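Long-range contact in type II restriction enzyme MUNI (Mycoplasma, PDB 1D02), which recognises the double-stranded DNA sequence 5'-CAATTG-3' as a homodimer and cleaves it after the first C: residues D[139-151]-D[189-201]. The protein carries 1 engineered substitution. Sequence-based numbering, arbitrary orientation.
Sequences GINDEEILPFWVV and LVQHFNEKLKKYL
Trp149 and Tyr200, one contributed by each segment, anchor a largely apolar contact that shows how a C-terminal helix is seated on a sheet. Leu197 CD1 makes a CH-pi contact over one face of the Trp149 indole, 3.5 Å from the centroid of its five-membered ring, while Val151 CG2 lies against the opposite face. With CG anti to the backbone N (chi1 -179°), the indole reaches out to the helix: its CH2 atom lies 3.8 Å from Leu189 CD1, and Phe193 CB packs nearby. The His192 ring runs nearly parallel to the indole but is slid aside, with little overlap.

A second CH-pi contact places Ile145 CG2 3.7 Å from the Tyr200 ring centroid, almost on the ring normal, and Ile140 CD1 meets Leu201 CD2 at 3.9 Å.

Polar links gather at the loop. Tyr200 OH donates to Glu144 OE1 (2.9 Å) on the anti side of the carboxylate, and one water bridges Asp142 OD2 and Tyr200 O.

The axes of helix 189-197 and strand 148-151 run roughly antiparallel, at 157°. In this PDDEXK-clan nuclease strand 148-153 lies between strands 93-101 and 177-180, with Phe178 of strand 177-180 touching Trp149 and Leu189, and helix 27-34 flanking Val151 and Leu189.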
loop_
_atom_site.group_PDB
_atom_site.type_symbol
_atom_site.label_atom_id
_atom_site.label_comp_id
_atom_site.label_asym_id
_atom_site.label_seq_id
_atom_site.Cartn_x
_atom_site.Cartn_y
_atom_site.Cartn_z
ATOM N N GLY D 139 5.876 -19.352 -4.973
ATOM C CA GLY D 139 7.156 -20.042 -4.967
ATOM C C GLY D 139 8.405 -19.188 -5.114
ATOM O O GLY D 139 9.503 -19.741 -5.190
ATOM N N ILE D 140 8.268 -17.858 -5.144
ATOM C CA ILE D 140 9.409 -16.961 -5.306
ATOM C C ILE D 140 9.921 -16.449 -3.963
ATOM O O ILE D 140 9.335 -15.536 -3.379
ATOM C CB ILE D 140 9.033 -15.730 -6.192
ATOM C CG1 ILE D 140 8.438 -16.222 -7.519
ATOM C CG2 ILE D 140 10.270 -14.826 -6.438
ATOM C CD1 ILE D 140 7.835 -15.098 -8.373
ATOM N N ASN D 141 11.020 -17.023 -3.470
ATOM C CA ASN D 141 11.590 -16.579 -2.206
ATOM C C ASN D 141 12.862 -15.739 -2.341
ATOM O O ASN D 141 13.447 -15.330 -1.326
ATOM C CB ASN D 141 11.839 -17.789 -1.286
ATOM C CG ASN D 141 10.539 -18.435 -0.840
ATOM O OD1 ASN D 141 9.690 -17.771 -0.245
ATOM N ND2 ASN D 141 10.365 -19.722 -1.140
ATOM N N ASP D 142 13.276 -15.468 -3.579
ATOM C CA ASP D 142 14.479 -14.668 -3.812
ATOM C C ASP D 142 14.276 -13.309 -3.158
ATOM O O ASP D 142 13.319 -12.597 -3.470
ATOM C CB ASP D 142 14.714 -14.483 -5.307
ATOM C CG ASP D 142 14.737 -15.787 -6.058
ATOM O OD1 ASP D 142 15.768 -16.069 -6.714
ATOM O OD2 ASP D 142 13.733 -16.530 -6.003
ATOM N N GLU D 143 15.184 -12.938 -2.264
ATOM C CA GLU D 143 15.043 -11.681 -1.557
ATOM C C GLU D 143 15.204 -10.421 -2.384
ATOM O O GLU D 143 14.677 -9.377 -2.010
ATOM C CB GLU D 143 16.034 -11.618 -0.404
ATOM C CG GLU D 143 15.888 -12.741 0.571
ATOM C CD GLU D 143 16.899 -12.643 1.695
ATOM O OE1 GLU D 143 16.866 -13.499 2.605
ATOM O OE2 GLU D 143 17.729 -11.709 1.664
ATOM N N GLU D 144 15.920 -10.498 -3.498
ATOM C CA GLU D 144 16.151 -9.296 -4.280
ATOM C C GLU D 144 15.004 -8.860 -5.182
ATOM O O GLU D 144 15.074 -7.807 -5.819
ATOM C CB GLU D 144 17.437 -9.425 -5.101
ATOM C CG GLU D 144 17.361 -10.335 -6.300
ATOM C CD GLU D 144 17.629 -11.801 -5.986
ATOM O OE1 GLU D 144 17.804 -12.557 -6.961
ATOM O OE2 GLU D 144 17.657 -12.204 -4.799
ATOM N N ILE D 145 13.944 -9.655 -5.217
ATOM C CA ILE D 145 12.791 -9.314 -6.036
ATOM C C ILE D 145 11.539 -9.525 -5.191
ATOM O O ILE D 145 11.543 -10.361 -4.293
ATOM C CB ILE D 145 12.725 -10.227 -7.294
ATOM C CG1 ILE D 145 11.876 -9.559 -8.353
ATOM C CG2 ILE D 145 12.178 -11.618 -6.956
ATOM C CD1 ILE D 145 12.627 -8.449 -9.061
ATOM N N LEU D 146 10.494 -8.732 -5.439
ATOM C CA LEU D 146 9.222 -8.909 -4.735
ATOM C C LEU D 146 8.414 -9.895 -5.582
ATOM O O LEU D 146 8.628 -10.001 -6.790
ATOM C CB LEU D 146 8.489 -7.575 -4.595
ATOM C CG LEU D 146 9.340 -6.535 -3.844
ATOM C CD1 LEU D 146 8.516 -5.262 -3.616
ATOM C CD2 LEU D 146 9.815 -7.103 -2.499
ATOM N N PRO D 147 7.453 -10.601 -4.975
ATOM C CA PRO D 147 6.625 -11.598 -5.666
ATOM C C PRO D 147 5.480 -11.098 -6.530
ATOM O O PRO D 147 4.652 -11.894 -6.963
ATOM C CB PRO D 147 6.126 -12.466 -4.518
ATOM C CG PRO D 147 5.936 -11.435 -3.407
ATOM C CD PRO D 147 7.175 -10.580 -3.524
ATOM N N PHE D 148 5.421 -9.791 -6.762
ATOM C CA PHE D 148 4.338 -9.230 -7.564
ATOM C C PHE D 148 4.884 -8.247 -8.576
ATOM O O PHE D 148 6.037 -7.812 -8.483
ATOM C CB PHE D 148 3.323 -8.519 -6.654
ATOM C CG PHE D 148 3.916 -7.369 -5.872
ATOM C CD1 PHE D 148 3.978 -6.092 -6.432
ATOM C CD2 PHE D 148 4.408 -7.563 -4.585
ATOM C CE1 PHE D 148 4.523 -5.018 -5.714
ATOM C CE2 PHE D 148 4.952 -6.505 -3.858
ATOM C CZ PHE D 148 5.016 -5.226 -4.408
ATOM N N TRP D 149 4.047 -7.899 -9.547
ATOM C CA TRP D 149 4.437 -6.954 -10.584
ATOM C C TRP D 149 3.247 -6.047 -10.842
ATOM O O TRP D 149 2.175 -6.521 -11.216
ATOM C CB TRP D 149 4.810 -7.725 -11.855
ATOM C CG TRP D 149 5.261 -6.862 -12.999
ATOM C CD1 TRP D 149 5.928 -5.674 -12.923
ATOM C CD2 TRP D 149 5.160 -7.184 -14.390
ATOM N NE1 TRP D 149 6.254 -5.232 -14.193
ATOM C CE2 TRP D 149 5.793 -6.143 -15.108
ATOM C CE3 TRP D 149 4.601 -8.257 -15.102
ATOM C CZ2 TRP D 149 5.887 -6.136 -16.510
ATOM C CZ3 TRP D 149 4.692 -8.254 -16.502
ATOM C CH2 TRP D 149 5.331 -7.196 -17.184
ATOM N N VAL D 150 3.443 -4.745 -10.637
ATOM C CA VAL D 150 2.370 -3.777 -10.843
ATOM C C VAL D 150 2.644 -3.047 -12.163
ATOM O O VAL D 150 3.717 -2.476 -12.360
ATOM C CB VAL D 150 2.301 -2.741 -9.685
ATOM C CG1 VAL D 150 1.231 -1.699 -9.984
ATOM C CG2 VAL D 150 1.976 -3.442 -8.333
ATOM N N VAL D 151 1.686 -3.134 -13.082
ATOM C CA VAL D 151 1.802 -2.441 -14.365
ATOM C C VAL D 151 0.894 -1.217 -14.329
ATOM O O VAL D 151 -0.322 -1.346 -14.093
ATOM C CB VAL D 151 1.390 -3.357 -15.529
ATOM C CG1 VAL D 151 1.439 -2.577 -16.845
ATOM C CG2 VAL D 151 2.341 -4.574 -15.583
ATOM N N LEU D 189 6.447 -3.995 -22.961
ATOM C CA LEU D 189 5.853 -4.601 -21.770
ATOM C C LEU D 189 6.446 -6.000 -21.563
ATOM O O LEU D 189 6.901 -6.342 -20.465
ATOM C CB LEU D 189 4.322 -4.707 -21.925
ATOM C CG LEU D 189 3.579 -5.509 -20.850
ATOM C CD1 LEU D 189 3.632 -4.765 -19.524
ATOM C CD2 LEU D 189 2.117 -5.737 -21.289
ATOM N N VAL D 190 6.452 -6.791 -22.622
ATOM C CA VAL D 190 6.976 -8.154 -22.525
ATOM C C VAL D 190 8.489 -8.148 -22.271
ATOM O O VAL D 190 8.997 -8.977 -21.494
ATOM C CB VAL D 190 6.634 -9.005 -23.806
ATOM C CG1 VAL D 190 7.178 -10.428 -23.644
ATOM C CG2 VAL D 190 5.104 -9.089 -24.002
ATOM N N GLN D 191 9.214 -7.207 -22.874
ATOM C CA GLN D 191 10.662 -7.150 -22.661
ATOM C C GLN D 191 10.969 -6.929 -21.183
ATOM O O GLN D 191 11.939 -7.479 -20.665
ATOM C CB GLN D 191 11.314 -6.050 -23.504
ATOM C CG GLN D 191 11.304 -6.371 -25.000
ATOM C CD GLN D 191 11.883 -5.253 -25.849
ATOM O OE1 GLN D 191 11.610 -4.070 -25.558
ATOM N NE2 GLN D 191 12.595 -5.564 -26.837
ATOM N N HIS D 192 10.143 -6.148 -20.484
ATOM C CA HIS D 192 10.403 -5.933 -19.058
ATOM C C HIS D 192 10.315 -7.273 -18.330
ATOM O O HIS D 192 11.205 -7.630 -17.556
ATOM C CB HIS D 192 9.395 -4.949 -18.456
ATOM C CG HIS D 192 9.697 -4.581 -17.035
ATOM N ND1 HIS D 192 9.343 -5.376 -15.965
ATOM C CD2 HIS D 192 10.384 -3.534 -16.516
ATOM C CE1 HIS D 192 9.807 -4.838 -14.849
ATOM N NE2 HIS D 192 10.445 -3.722 -15.158
ATOM N N PHE D 193 9.230 -8.004 -18.558
ATOM C CA PHE D 193 9.055 -9.315 -17.934
ATOM C C PHE D 193 10.209 -10.252 -18.345
ATOM O O PHE D 193 10.857 -10.872 -17.510
ATOM C CB PHE D 193 7.740 -9.947 -18.408
ATOM C CG PHE D 193 7.611 -11.407 -18.062
ATOM C CD1 PHE D 193 7.327 -11.810 -16.762
ATOM C CD2 PHE D 193 7.788 -12.383 -19.052
ATOM C CE1 PHE D 193 7.217 -13.173 -16.443
ATOM C CE2 PHE D 193 7.683 -13.740 -18.751
ATOM C CZ PHE D 193 7.394 -14.139 -17.439
ATOM N N ASN D 194 10.467 -10.325 -19.644
ATOM C CA ASN D 194 11.496 -11.218 -20.174
ATOM C C ASN D 194 12.889 -11.008 -19.584
ATOM O O ASN D 194 13.570 -11.968 -19.193
ATOM C CB ASN D 194 11.562 -11.048 -21.694
ATOM C CG ASN D 194 12.386 -12.103 -22.362
ATOM O OD1 ASN D 194 13.316 -11.791 -23.122
ATOM N ND2 ASN D 194 12.068 -13.363 -22.098
ATOM N N GLU D 195 13.297 -9.753 -19.510
ATOM C CA GLU D 195 14.625 -9.389 -19.034
ATOM C C GLU D 195 14.793 -9.295 -17.530
ATOM O O GLU D 195 15.864 -9.585 -17.002
ATOM C CB GLU D 195 15.030 -8.047 -19.658
ATOM C CG GLU D 195 15.285 -8.102 -21.170
ATOM C CD GLU D 195 15.243 -6.724 -21.852
ATOM O OE1 GLU D 195 15.380 -5.681 -21.168
ATOM O OE2 GLU D 195 15.071 -6.690 -23.096
ATOM N N LYS D 196 13.724 -8.932 -16.830
ATOM C CA LYS D 196 13.825 -8.714 -15.394
ATOM C C LYS D 196 13.095 -9.620 -14.422
ATOM O O LYS D 196 13.482 -9.700 -13.253
ATOM C CB LYS D 196 13.413 -7.273 -15.112
ATOM C CG LYS D 196 14.248 -6.275 -15.897
ATOM C CD LYS D 196 13.681 -4.880 -15.844
ATOM C CE LYS D 196 14.680 -3.905 -16.442
ATOM N NZ LYS D 196 14.050 -2.592 -16.738
ATOM N N LEU D 197 12.057 -10.310 -14.885
ATOM C CA LEU D 197 11.252 -11.132 -13.995
ATOM C C LEU D 197 11.138 -12.621 -14.322
ATOM O O LEU D 197 10.994 -13.446 -13.424
ATOM C CB LEU D 197 9.840 -10.532 -13.932
ATOM C CG LEU D 197 9.759 -9.041 -13.569
ATOM C CD1 LEU D 197 8.301 -8.538 -13.780
ATOM C CD2 LEU D 197 10.183 -8.839 -12.127
ATOM N N LYS D 198 11.196 -12.958 -15.605
ATOM C CA LYS D 198 11.038 -14.337 -16.048
ATOM C C LYS D 198 11.963 -15.336 -15.348
ATOM O O LYS D 198 11.537 -16.440 -15.003
ATOM C CB LYS D 198 11.234 -14.422 -17.568
ATOM C CG LYS D 198 10.769 -15.754 -18.198
ATOM C CD LYS D 198 10.958 -15.776 -19.719
ATOM C CE LYS D 198 12.391 -16.156 -20.091
ATOM N NZ LYS D 198 12.668 -16.010 -21.547
ATOM N N LYS D 199 13.206 -14.928 -15.139
ATOM C CA LYS D 199 14.192 -15.790 -14.498
ATOM C C LYS D 199 13.778 -16.202 -13.088
ATOM O O LYS D 199 14.252 -17.212 -12.580
ATOM C CB LYS D 199 15.553 -15.099 -14.444
ATOM C CG LYS D 199 15.598 -13.847 -13.572
ATOM C CD LYS D 199 16.965 -13.155 -13.726
ATOM C CE LYS D 199 17.052 -11.883 -12.877
ATOM N NZ LYS D 199 18.380 -11.182 -13.033
ATOM N N TYR D 200 12.897 -15.426 -12.456
ATOM C CA TYR D 200 12.462 -15.777 -11.111
ATOM C C TYR D 200 11.421 -16.877 -11.113
ATOM O O TYR D 200 11.054 -17.386 -10.052
ATOM C CB TYR D 200 11.978 -14.530 -10.356
ATOM C CG TYR D 200 13.142 -13.641 -10.003
ATOM C CD1 TYR D 200 13.334 -12.425 -10.654
ATOM C CD2 TYR D 200 14.103 -14.056 -9.069
ATOM C CE1 TYR D 200 14.450 -11.641 -10.400
ATOM C CE2 TYR D 200 15.229 -13.268 -8.801
ATOM C CZ TYR D 200 15.394 -12.069 -9.469
ATOM O OH TYR D 200 16.485 -11.287 -9.224
ATOM N N LEU D 201 10.963 -17.267 -12.304
ATOM C CA LEU D 201 10.010 -18.356 -12.402
ATOM C C LEU D 201 10.757 -19.675 -12.755
ATOM O O LEU D 201 10.144 -20.743 -12.897
ATOM C CB LEU D 201 8.928 -18.039 -13.432
ATOM C CG LEU D 201 8.066 -16.805 -13.081
ATOM C CD1 LEU D 201 7.031 -16.578 -14.167
ATOM C CD2 LEU D 201 7.365 -17.007 -11.739
HETATM O O HOH W 1 12.149 -18.213 -7.649
#